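Local coordinates for cell division control protein 45 cdc45 putative (PDB 6CC2) that probably acts in eukaryotic DNA replication as Cdc45, the RecJ-related partner of the MCM2-7 ring and GINS in the replicative helicase, at residues 82-87 against 107-112; 88-93 against 113-118; 258-263 against 271-276; 279-284 against 332-337. All coordinates share one frame; numbering follows the deposited sequence.

The four contacts form two pairs on opposite sides of the chain's centre. Contacts 1 and 2 touch, with centres 10 Å apart. They join the same two connections in succession: the one leaving strand 77-83 and the one leaving strand 102-106 of the parallel sheet. Gly87 O lies 3.0 Å from Asn113 N, a probable hydrogen bond between them. Contacts 3 and 4 also touch, with centres 11 Å apart, and share helix 275-281. Gln258 N lies 2.8 Å from Leu337 O, a probable hydrogen bond. The pairs do not meet: nearest atoms of contacts 1 and 3 are about 17 Å apart. A 1,2-ethanediol, probably from the crystallisation liquor, binds at contact 3.

Contact 1: 82-87 against 107-112; sequences FIDCAG and DSHRPF
Asp84 and Ser108 meet through one carboxylate oxygen. Asp84 OD1 accepts from Ser108 OG at 2.8 Å, on its syn lone pair, and from Ser108 N at 3.2 Å. Asp107 reaches back to the first segment. Its CG lies anti to the backbone N (chi1 -172°), which carries CG toward the 84-87 backbone, 3.5 Å from Cys85 N. There Asp107 OD2 accepts from Gly87 N at 2.9 Å on its anti lone pair.

The next shell holds Asp107 in place. His109 ND1 donates to Asp107 OD1 at 2.7 Å, nearly in the imidazole plane. His109 N reaches the same oxygen from above the carboxylate plane, closing an Asx turn. The histidine ring also sets its edge near Asp84 O, with CE1 at 3.6 Å. Farther out, Asp84 OD2 bonds Thr32 OG1.

Both segments leave neighbouring parallel strands at the same end of the sheet. The Asp-Ser-His sequence recalls the DHH motif of RecJ-family phosphoesterases, to which Cdc45 is related. No metal is seen among these residues. Asp84 OD1 and Asp107 OD1 lie only 3.4 Å apart, both acceptors. Two donors on each oxygen probably offset the repulsion expected between the two carboxylates.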
# COMPACT_ATOMS: atom_id res chain seq x y z
N PHE A 82 -10.33 -14.82 2.50
CA PHE A 82 -9.20 -14.33 1.72
C PHE A 82 -9.38 -12.82 1.59
O PHE A 82 -10.41 -12.36 1.07
CB PHE A 82 -9.15 -15.00 0.35
CG PHE A 82 -8.99 -16.50 0.41
CD1 PHE A 82 -8.19 -17.10 1.36
CD2 PHE A 82 -9.65 -17.31 -0.49
CE1 PHE A 82 -8.03 -18.48 1.41
CE2 PHE A 82 -9.50 -18.69 -0.45
CZ PHE A 82 -8.69 -19.28 0.51
N ILE A 83 -8.40 -12.07 2.10
CA ILE A 83 -8.51 -10.61 2.19
C ILE A 83 -7.54 -9.95 1.21
O ILE A 83 -6.32 -10.11 1.32
CB ILE A 83 -8.26 -10.13 3.63
CG1 ILE A 83 -9.30 -10.74 4.57
CG2 ILE A 83 -8.27 -8.61 3.71
CD1 ILE A 83 -9.07 -10.44 6.04
N ASP A 84 -8.11 -9.19 0.27
CA ASP A 84 -7.40 -8.40 -0.76
C ASP A 84 -6.59 -9.29 -1.69
O ASP A 84 -5.62 -8.86 -2.30
CB ASP A 84 -6.54 -7.29 -0.15
CG ASP A 84 -6.71 -5.94 -0.89
OD1 ASP A 84 -7.57 -5.85 -1.81
OD2 ASP A 84 -6.01 -4.95 -0.56
N CYS A 85 -7.00 -10.55 -1.82
CA CYS A 85 -6.46 -11.46 -2.81
C CYS A 85 -7.53 -12.50 -3.13
O CYS A 85 -8.57 -12.57 -2.46
CB CYS A 85 -5.19 -12.14 -2.31
SG CYS A 85 -5.40 -13.15 -0.81
N ALA A 86 -7.28 -13.27 -4.19
CA ALA A 86 -8.02 -14.45 -4.60
C ALA A 86 -9.26 -14.16 -5.42
O ALA A 86 -9.73 -15.03 -6.16
CB ALA A 86 -8.43 -15.29 -3.39
N GLY A 87 -9.82 -12.95 -5.32
CA GLY A 87 -11.07 -12.68 -6.03
C GLY A 87 -10.94 -12.75 -7.54
O GLY A 87 -11.91 -13.09 -8.22
N ASP A 107 -12.11 -8.74 -1.50
CA ASP A 107 -10.97 -8.36 -2.35
C ASP A 107 -11.37 -7.12 -3.14
O ASP A 107 -12.48 -7.05 -3.69
CB ASP A 107 -10.60 -9.52 -3.29
CG ASP A 107 -9.34 -9.29 -4.07
OD1 ASP A 107 -8.78 -8.17 -3.99
OD2 ASP A 107 -8.90 -10.23 -4.78
N SER A 108 -10.47 -6.15 -3.22
CA SER A 108 -10.75 -4.92 -3.94
C SER A 108 -10.45 -5.00 -5.44
O SER A 108 -10.85 -4.10 -6.18
CB SER A 108 -9.95 -3.75 -3.34
OG SER A 108 -8.55 -3.94 -3.54
N HIS A 109 -9.75 -6.05 -5.89
CA HIS A 109 -9.49 -6.21 -7.32
C HIS A 109 -10.77 -6.44 -8.10
O HIS A 109 -11.69 -7.11 -7.62
CB HIS A 109 -8.56 -7.40 -7.56
CG HIS A 109 -7.17 -7.21 -7.02
ND1 HIS A 109 -6.83 -7.50 -5.72
CD2 HIS A 109 -6.04 -6.77 -7.63
CE1 HIS A 109 -5.54 -7.24 -5.54
NE2 HIS A 109 -5.04 -6.80 -6.69
N ARG A 110 -10.84 -5.88 -9.31
CA ARG A 110 -11.95 -6.13 -10.23
C ARG A 110 -11.40 -6.27 -11.64
O ARG A 110 -10.33 -5.72 -11.95
CB ARG A 110 -12.98 -4.99 -10.21
CG ARG A 110 -13.68 -4.78 -8.88
CD ARG A 110 -14.71 -5.87 -8.61
NE ARG A 110 -15.54 -5.49 -7.46
CZ ARG A 110 -15.14 -5.56 -6.19
NH1 ARG A 110 -15.94 -5.16 -5.22
NH2 ARG A 110 -13.93 -6.02 -5.90
N PRO A 111 -12.10 -6.99 -12.53
CA PRO A 111 -13.31 -7.79 -12.27
C PRO A 111 -13.03 -9.06 -11.47
O PRO A 111 -11.91 -9.53 -11.42
CB PRO A 111 -13.81 -8.14 -13.66
CG PRO A 111 -12.58 -8.14 -14.50
CD PRO A 111 -11.75 -7.01 -13.95
N PHE A 112 -14.06 -9.60 -10.83
CA PHE A 112 -13.95 -10.93 -10.24
C PHE A 112 -13.75 -11.98 -11.33
O PHE A 112 -14.24 -11.84 -12.46
CB PHE A 112 -15.21 -11.25 -9.45
CG PHE A 112 -15.40 -10.41 -8.22
CD1 PHE A 112 -14.37 -10.24 -7.30
CD2 PHE A 112 -16.62 -9.82 -7.97
CE1 PHE A 112 -14.56 -9.48 -6.16
CE2 PHE A 112 -16.82 -9.06 -6.82
CZ PHE A 112 -15.80 -8.89 -5.93

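Contact 2: 88-93 against 113-118; sequences SIDVSE and NKLNVT
Asn116 reaches across to the backbone of Ile89 and Val91. The setting is the N-terminal ends of helices 91-95 and 114-118, which come after parallel-sheet strands 77-83 and 102-106 of an alpha/beta domain. Asp90 and Asn113 are the N-caps of these helices.

Asn116 CB starts on the first turn of helix 114-118. Its CG lies anti to the carbonyl carbon (chi1 -75°) and comes to 3.2 Å from Ile89 O. ND2 gives a weak bond to Ile89 O at 2.8 Å, with an N-H...O angle of 117°. Ile89 O stands obliquely off the amide plane, close to CG, ND2 and OD1 together, which explains the poor angle. It is 3.1 Å from Asn116 OD1, but both are acceptors. ND2 has further weak bonds to Ala86 O and Gly87 O, so it is spread over several carbonyls. ND2 also touches Val91 CG2, and the two side chains cross at about a right angle. OD1 is held more firmly. It accepts from Val91 N at 3.1 Å, in the amide plane and on a lone pair.

Asn113 packs beside it. Its CB sits against Ile89 O at 3.4 Å. Its OD1 turns back to cap its own helix, accepting from Asn116 N and weakly from Leu115 N. The cap bonds the backbone N of Asn116 itself. At the outer side, Leu115 CD1 lies against the Asp90 carboxylate, 3.2 Å from OD2. Asp90 OD1 caps helix 91-95 through a weak bond to Glu93 N.

A water ties the tips together: it donates to Asp90 OD1 and to Asn116 OD1, each at 2.7 Å, and accepts from Ser92 N.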
# COMPACT_ATOMS: atom_id res chain seq x y z
N SER A 88 -9.78 -12.41 -8.09
CA SER A 88 -9.61 -12.32 -9.53
C SER A 88 -8.85 -13.51 -10.12
O SER A 88 -8.54 -13.49 -11.32
CB SER A 88 -8.93 -11.01 -9.90
OG SER A 88 -9.80 -9.93 -9.56
N ILE A 89 -8.58 -14.55 -9.35
CA ILE A 89 -7.98 -15.76 -9.88
C ILE A 89 -9.00 -16.90 -9.79
O ILE A 89 -10.00 -16.82 -9.09
CB ILE A 89 -6.69 -16.13 -9.17
CG1 ILE A 89 -6.95 -16.48 -7.71
CG2 ILE A 89 -5.68 -14.99 -9.27
CD1 ILE A 89 -5.78 -17.18 -7.03
N ASP A 90 -8.71 -17.98 -10.51
CA ASP A 90 -9.57 -19.17 -10.52
C ASP A 90 -9.29 -19.96 -9.25
O ASP A 90 -8.43 -20.83 -9.21
CB ASP A 90 -9.31 -19.99 -11.78
CG ASP A 90 -10.31 -21.12 -11.96
OD1 ASP A 90 -11.04 -21.43 -11.00
OD2 ASP A 90 -10.35 -21.70 -13.07
N VAL A 91 -10.04 -19.63 -8.19
CA VAL A 91 -9.79 -20.19 -6.86
C VAL A 91 -9.97 -21.70 -6.85
O VAL A 91 -9.17 -22.43 -6.24
CB VAL A 91 -10.71 -19.52 -5.82
CG1 VAL A 91 -10.70 -20.31 -4.51
CG2 VAL A 91 -10.30 -18.10 -5.58
N SER A 92 -11.02 -22.20 -7.49
CA SER A 92 -11.25 -23.64 -7.53
C SER A 92 -10.08 -24.36 -8.19
O SER A 92 -9.68 -25.44 -7.74
CB SER A 92 -12.55 -23.95 -8.29
OG SER A 92 -12.78 -25.33 -8.36
N GLU A 93 -9.52 -23.78 -9.25
CA GLU A 93 -8.36 -24.39 -9.90
C GLU A 93 -7.15 -24.39 -8.99
O GLU A 93 -6.39 -25.36 -8.94
CB GLU A 93 -8.06 -23.65 -11.20
CG GLU A 93 -6.84 -24.14 -11.95
CD GLU A 93 -6.69 -23.47 -13.30
OE1 GLU A 93 -6.78 -24.18 -14.33
OE2 GLU A 93 -6.50 -22.24 -13.35
N ASN A 113 -13.03 -13.04 -10.99
CA ASN A 113 -12.93 -14.18 -11.89
C ASN A 113 -14.31 -14.79 -12.14
O ASN A 113 -15.07 -15.02 -11.21
CB ASN A 113 -11.98 -15.23 -11.30
CG ASN A 113 -11.94 -16.51 -12.13
OD1 ASN A 113 -12.76 -17.39 -11.97
ND2 ASN A 113 -10.96 -16.60 -13.03
N LYS A 114 -14.61 -15.06 -13.41
CA LYS A 114 -15.96 -15.49 -13.77
C LYS A 114 -16.31 -16.83 -13.13
O LYS A 114 -17.47 -17.06 -12.76
CB LYS A 114 -16.10 -15.56 -15.29
CG LYS A 114 -16.27 -14.18 -15.94
CD LYS A 114 -16.13 -14.24 -17.45
CE LYS A 114 -17.21 -15.10 -18.10
NZ LYS A 114 -17.04 -15.18 -19.57
N LEU A 115 -15.34 -17.73 -13.01
CA LEU A 115 -15.64 -19.02 -12.39
C LEU A 115 -15.81 -18.88 -10.89
O LEU A 115 -16.57 -19.65 -10.27
CB LEU A 115 -14.55 -20.04 -12.73
CG LEU A 115 -14.43 -20.39 -14.21
CD1 LEU A 115 -13.25 -21.34 -14.43
CD2 LEU A 115 -15.70 -20.99 -14.75
N ASN A 116 -15.15 -17.89 -10.28
CA ASN A 116 -15.45 -17.53 -8.89
C ASN A 116 -16.90 -17.05 -8.76
O ASN A 116 -17.58 -17.38 -7.78
CB ASN A 116 -14.51 -16.43 -8.41
CG ASN A 116 -13.08 -16.93 -8.11
OD1 ASN A 116 -12.75 -18.10 -8.32
ND2 ASN A 116 -12.25 -16.04 -7.62
N VAL A 117 -17.37 -16.27 -9.73
CA VAL A 117 -18.71 -15.71 -9.65
C VAL A 117 -19.76 -16.80 -9.76
O VAL A 117 -20.78 -16.77 -9.07
CB VAL A 117 -18.91 -14.63 -10.74
CG1 VAL A 117 -20.34 -14.13 -10.73
CG2 VAL A 117 -17.95 -13.48 -10.53
N THR A 118 -19.55 -17.77 -10.66
CA THR A 118 -20.56 -18.80 -10.89
C THR A 118 -20.49 -19.95 -9.89
O THR A 118 -21.42 -20.75 -9.84
CB THR A 118 -20.44 -19.35 -12.31
OG1 THR A 118 -19.15 -19.92 -12.50
CG2 THR A 118 -20.66 -18.25 -13.33
O HOH W 1 -12.97 -20.68 -9.23

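Contact 3: 258-263 against 271-276; sequences QLMLLR and LFHTRE. With EDO (1,2-ethanediol), chain K.
Leu259 lays its CD2 methyl against Leu271 CD1 at 3.8 Å, the two side chains crossing obliquely. The same CD2 touches Thr274 OG1 at 3.6 Å, where Leu259 and Thr274 cross at about a right angle. Thr274 OG1 stands anti to its own carbonyl carbon (chi1 -60°). From there it accepts from Met260 N at 3.0 Å, with an N-H...O angle of 162°. The hydroxyl thus accepts from the turn and also bonds Ser270 O of the preceding helix 267-273.

The donor, Met260 N, belongs to a type II beta turn from Leu259 to Leu262, closed by Leu262 N to Leu259 O at 3.3 Å. This turn follows strand 251-257 and rests on the junction between helices 267-273 and 275-281. Thr274 is the N-cap residue of the second helix, but its side chain makes no capping bond. Met260, a selenomethionine, points from the turn toward His273; the placement of its CE is doubtful.

On the far side of the turn, Arg263 NH1 donates to ethanediol O2 at 3.0 Å, in the guanidinium plane. The guanidinium also makes salt bridges to Asp256 and Asp356, and Leu262 CD2 lies 4.0 Å from ethanediol C2.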
# COMPACT_ATOMS: atom_id res chain seq x y z
N GLN A 258 -1.76 17.80 1.68
CA GLN A 258 -1.36 16.40 1.79
C GLN A 258 0.10 16.19 1.38
O GLN A 258 0.43 15.41 0.50
CB GLN A 258 -2.28 15.52 0.96
CG GLN A 258 -3.73 15.57 1.42
CD GLN A 258 -3.90 15.14 2.85
OE1 GLN A 258 -2.99 14.56 3.46
NE2 GLN A 258 -5.07 15.38 3.40
N LEU A 259 0.98 16.92 2.04
CA LEU A 259 2.42 16.64 1.95
C LEU A 259 2.74 15.54 2.96
O LEU A 259 2.23 15.54 4.09
CB LEU A 259 3.25 17.88 2.24
CG LEU A 259 3.10 19.03 1.24
CD1 LEU A 259 3.93 20.21 1.72
CD2 LEU A 259 3.53 18.60 -0.16
N MSE A 260 3.55 14.58 2.53
CA MSE A 260 3.80 13.38 3.32
C MSE A 260 4.34 13.66 4.70
O MSE A 260 5.45 14.23 4.85
CB MSE A 260 4.83 12.47 2.55
CG MSE A 260 5.29 11.30 3.38
SE MSE A 260 6.47 10.13 2.32
CE MSE A 260 7.74 11.37 1.66
N LEU A 261 3.57 13.28 5.73
CA LEU A 261 3.97 13.35 7.12
C LEU A 261 4.40 14.76 7.56
O LEU A 261 5.17 14.91 8.49
CB LEU A 261 5.09 12.35 7.42
CG LEU A 261 4.65 10.89 7.39
CD1 LEU A 261 5.86 9.98 7.63
CD2 LEU A 261 3.58 10.60 8.42
N LEU A 262 3.85 15.79 6.91
CA LEU A 262 4.26 17.16 7.18
C LEU A 262 4.26 17.49 8.68
O LEU A 262 5.23 18.03 9.19
CB LEU A 262 3.34 18.11 6.42
CG LEU A 262 3.56 19.63 6.60
CD1 LEU A 262 4.94 20.02 6.12
CD2 LEU A 262 2.48 20.44 5.89
N ARG A 263 3.16 17.22 9.38
CA ARG A 263 3.08 17.57 10.78
C ARG A 263 4.11 16.84 11.63
O ARG A 263 4.43 17.30 12.72
CB ARG A 263 1.67 17.30 11.31
CG ARG A 263 0.64 18.32 10.88
CD ARG A 263 -0.77 17.98 11.42
NE ARG A 263 -1.22 16.71 10.84
CZ ARG A 263 -1.73 16.59 9.63
NH1 ARG A 263 -1.92 17.66 8.86
NH2 ARG A 263 -2.07 15.40 9.18
N LEU A 271 8.07 18.48 1.78
CA LEU A 271 7.80 18.92 0.42
C LEU A 271 8.71 18.22 -0.59
O LEU A 271 8.25 17.78 -1.64
CB LEU A 271 7.97 20.44 0.32
CG LEU A 271 7.74 21.08 -1.04
CD1 LEU A 271 6.36 20.77 -1.58
CD2 LEU A 271 7.95 22.59 -0.93
N PHE A 272 9.99 18.09 -0.27
CA PHE A 272 10.94 17.50 -1.21
C PHE A 272 10.65 16.03 -1.46
O PHE A 272 10.97 15.51 -2.53
CB PHE A 272 12.37 17.69 -0.70
CG PHE A 272 13.43 17.40 -1.74
CD1 PHE A 272 13.78 18.36 -2.67
CD2 PHE A 272 14.06 16.18 -1.78
CE1 PHE A 272 14.74 18.10 -3.62
CE2 PHE A 272 15.03 15.91 -2.74
CZ PHE A 272 15.36 16.88 -3.65
N HIS A 273 10.06 15.33 -0.50
CA HIS A 273 9.83 13.89 -0.61
C HIS A 273 8.40 13.50 -0.96
O HIS A 273 8.09 12.30 -1.01
CB HIS A 273 10.26 13.22 0.69
CG HIS A 273 11.74 13.30 0.93
ND1 HIS A 273 12.34 14.40 1.50
CD2 HIS A 273 12.74 12.43 0.64
CE1 HIS A 273 13.64 14.21 1.56
NE2 HIS A 273 13.92 13.03 1.03
N THR A 274 7.52 14.46 -1.20
CA THR A 274 6.17 14.18 -1.67
C THR A 274 6.25 14.01 -3.19
O THR A 274 6.46 14.97 -3.93
CB THR A 274 5.21 15.28 -1.26
OG1 THR A 274 5.20 15.39 0.18
CG2 THR A 274 3.80 14.98 -1.75
N ARG A 275 6.08 12.76 -3.65
CA ARG A 275 6.55 12.39 -4.97
C ARG A 275 5.83 13.13 -6.08
O ARG A 275 6.47 13.55 -7.05
CB ARG A 275 6.43 10.87 -5.15
CG ARG A 275 7.26 10.15 -4.13
CD ARG A 275 7.18 8.64 -4.25
NE ARG A 275 7.85 8.03 -3.11
CZ ARG A 275 7.93 6.72 -2.88
NH1 ARG A 275 7.36 5.86 -3.73
NH2 ARG A 275 8.54 6.28 -1.79
N GLU A 276 4.51 13.22 -6.01
CA GLU A 276 3.79 13.85 -7.12
C GLU A 276 4.10 15.34 -7.18
O GLU A 276 4.22 15.91 -8.27
CB GLU A 276 2.27 13.65 -6.97
CG GLU A 276 1.47 14.38 -8.05
CD GLU A 276 -0.02 14.08 -8.00
OE1 GLU A 276 -0.40 12.91 -7.76
OE2 GLU A 276 -0.82 15.02 -8.22
C1 EDO K . -1.31 21.64 6.89
O1 EDO K . -2.07 22.78 7.29
C2 EDO K . -0.76 20.94 8.13
O2 EDO K . -1.83 20.62 9.02

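Contact 4: 279-284 against 332-337; sequences SKLGIW and YHFENL
Leu281 and Tyr332 cross at about a right angle. Leu281 CD2 sits over one face of the phenol ring in a CH-pi contact. It lies 3.9 Å from the centroid and 22° off the ring normal, shifted toward the rim, with Tyr332 CD2 at 3.7 Å. The same methyl touches Phe334 CE2 at 3.9 Å. One branch of the leucine thus bridges two aromatic rings.

Lys280 takes a different path. Beyond CG its chain runs extended past the edge of the Phe334 ring, with CD 3.9 Å from Phe334 CB. NZ then donates to His333 O at 2.7 Å, in the carbonyl plane and with a C=O...N angle of 149°. Its second partner is Glu276, one turn back in helix 275-281, in a salt bridge.

Both segments are places where a helix gives way to loop. Gly282 is the first residue to leave helical phi/psi after helix 275-281, and helix 315-331 is followed by Tyr332 and His333. Gly282 and His333 each have positive phi, which turns the chain out of its helical path. At His333 the turn precedes the carbonyl that Lys280 grips.

The Phe334 side chain also touches Ile277 of helix 275-281 and Met325 and Tyr328 of helix 315-331. Lys280 O lies 3.6 Å from Tyr332 CD1.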
# COMPACT_ATOMS: atom_id res chain seq x y z
N SER A 279 7.77 15.92 -8.41
CA SER A 279 7.84 15.68 -9.84
C SER A 279 7.32 16.88 -10.63
O SER A 279 7.90 17.27 -11.64
CB SER A 279 7.06 14.43 -10.22
OG SER A 279 7.63 13.28 -9.62
N LYS A 280 6.22 17.47 -10.18
CA LYS A 280 5.61 18.58 -10.89
C LYS A 280 6.38 19.87 -10.70
O LYS A 280 6.36 20.72 -11.59
CB LYS A 280 4.16 18.75 -10.44
CG LYS A 280 3.26 17.64 -10.96
CD LYS A 280 1.84 17.75 -10.44
CE LYS A 280 0.94 16.71 -11.12
NZ LYS A 280 -0.47 16.80 -10.67
N LEU A 281 7.05 20.04 -9.57
CA LEU A 281 7.90 21.20 -9.36
C LEU A 281 9.26 21.07 -10.02
O LEU A 281 10.00 22.06 -10.08
CB LEU A 281 8.08 21.47 -7.87
CG LEU A 281 6.85 21.87 -7.07
CD1 LEU A 281 7.17 21.90 -5.59
CD2 LEU A 281 6.32 23.21 -7.55
N GLY A 282 9.62 19.88 -10.51
CA GLY A 282 10.89 19.72 -11.18
C GLY A 282 12.11 19.81 -10.28
O GLY A 282 13.20 20.13 -10.76
N ILE A 283 11.96 19.51 -8.99
CA ILE A 283 13.05 19.67 -8.05
C ILE A 283 13.90 18.42 -7.91
O ILE A 283 14.86 18.42 -7.12
CB ILE A 283 12.51 20.10 -6.67
CG1 ILE A 283 11.47 19.11 -6.15
CG2 ILE A 283 11.91 21.49 -6.77
CD1 ILE A 283 10.93 19.46 -4.80
N TRP A 284 13.60 17.35 -8.64
CA TRP A 284 14.42 16.15 -8.64
C TRP A 284 15.33 16.09 -9.86
O TRP A 284 15.87 15.03 -10.17
CB TRP A 284 13.55 14.90 -8.58
CG TRP A 284 12.90 14.66 -7.24
CD1 TRP A 284 13.06 15.39 -6.09
CD2 TRP A 284 11.98 13.62 -6.93
NE1 TRP A 284 12.30 14.85 -5.08
CE2 TRP A 284 11.63 13.77 -5.57
CE3 TRP A 284 11.42 12.58 -7.67
CZ2 TRP A 284 10.76 12.89 -4.93
CZ3 TRP A 284 10.54 11.71 -7.03
CH2 TRP A 284 10.21 11.88 -5.67
N TYR A 332 1.12 24.81 -11.32
CA TYR A 332 1.71 23.53 -11.66
C TYR A 332 0.70 22.39 -11.64
O TYR A 332 1.09 21.22 -11.75
CB TYR A 332 2.85 23.19 -10.68
CG TYR A 332 4.02 24.15 -10.75
CD1 TYR A 332 4.97 24.04 -11.75
CD2 TYR A 332 4.18 25.15 -9.79
CE1 TYR A 332 6.05 24.92 -11.81
CE2 TYR A 332 5.25 26.02 -9.84
CZ TYR A 332 6.18 25.90 -10.86
OH TYR A 332 7.25 26.77 -10.91
N HIS A 333 -0.58 22.69 -11.44
CA HIS A 333 -1.66 21.71 -11.52
C HIS A 333 -1.46 20.52 -10.58
O HIS A 333 -1.41 19.35 -10.98
CB HIS A 333 -1.83 21.24 -12.97
CG HIS A 333 -2.09 22.36 -13.93
ND1 HIS A 333 -1.12 22.86 -14.77
CD2 HIS A 333 -3.20 23.10 -14.16
CE1 HIS A 333 -1.63 23.84 -15.49
NE2 HIS A 333 -2.89 24.01 -15.14
N PHE A 334 -1.35 20.83 -9.29
CA PHE A 334 -1.51 19.81 -8.25
C PHE A 334 -2.54 20.28 -7.23
O PHE A 334 -2.33 20.25 -6.01
CB PHE A 334 -0.18 19.41 -7.59
CG PHE A 334 0.68 20.57 -7.10
CD1 PHE A 334 0.47 21.15 -5.87
CD2 PHE A 334 1.76 21.02 -7.86
CE1 PHE A 334 1.26 22.17 -5.41
CE2 PHE A 334 2.56 22.04 -7.42
CZ PHE A 334 2.32 22.63 -6.18
N GLU A 335 -3.72 20.66 -7.73
CA GLU A 335 -4.80 21.12 -6.85
C GLU A 335 -5.30 20.02 -5.94
O GLU A 335 -5.86 20.32 -4.87
CB GLU A 335 -5.96 21.65 -7.69
CG GLU A 335 -5.63 22.85 -8.58
CD GLU A 335 -5.02 22.45 -9.92
OE1 GLU A 335 -4.67 21.26 -10.11
OE2 GLU A 335 -4.90 23.33 -10.80
N ASN A 336 -5.14 18.75 -6.34
CA ASN A 336 -5.50 17.62 -5.48
C ASN A 336 -4.56 17.48 -4.29
O ASN A 336 -4.71 16.53 -3.50
CB ASN A 336 -5.50 16.30 -6.26
CG ASN A 336 -6.75 16.11 -7.07
OD1 ASN A 336 -7.77 16.73 -6.81
ND2 ASN A 336 -6.67 15.23 -8.06
N LEU A 337 -3.58 18.36 -4.14
CA LEU A 337 -2.80 18.37 -2.91
C LEU A 337 -3.68 18.71 -1.71
O LEU A 337 -3.40 18.29 -0.59
CB LEU A 337 -1.66 19.35 -3.02
CG LEU A 337 -0.73 19.45 -1.81
CD1 LEU A 337 -0.07 18.13 -1.52
CD2 LEU A 337 0.28 20.53 -2.06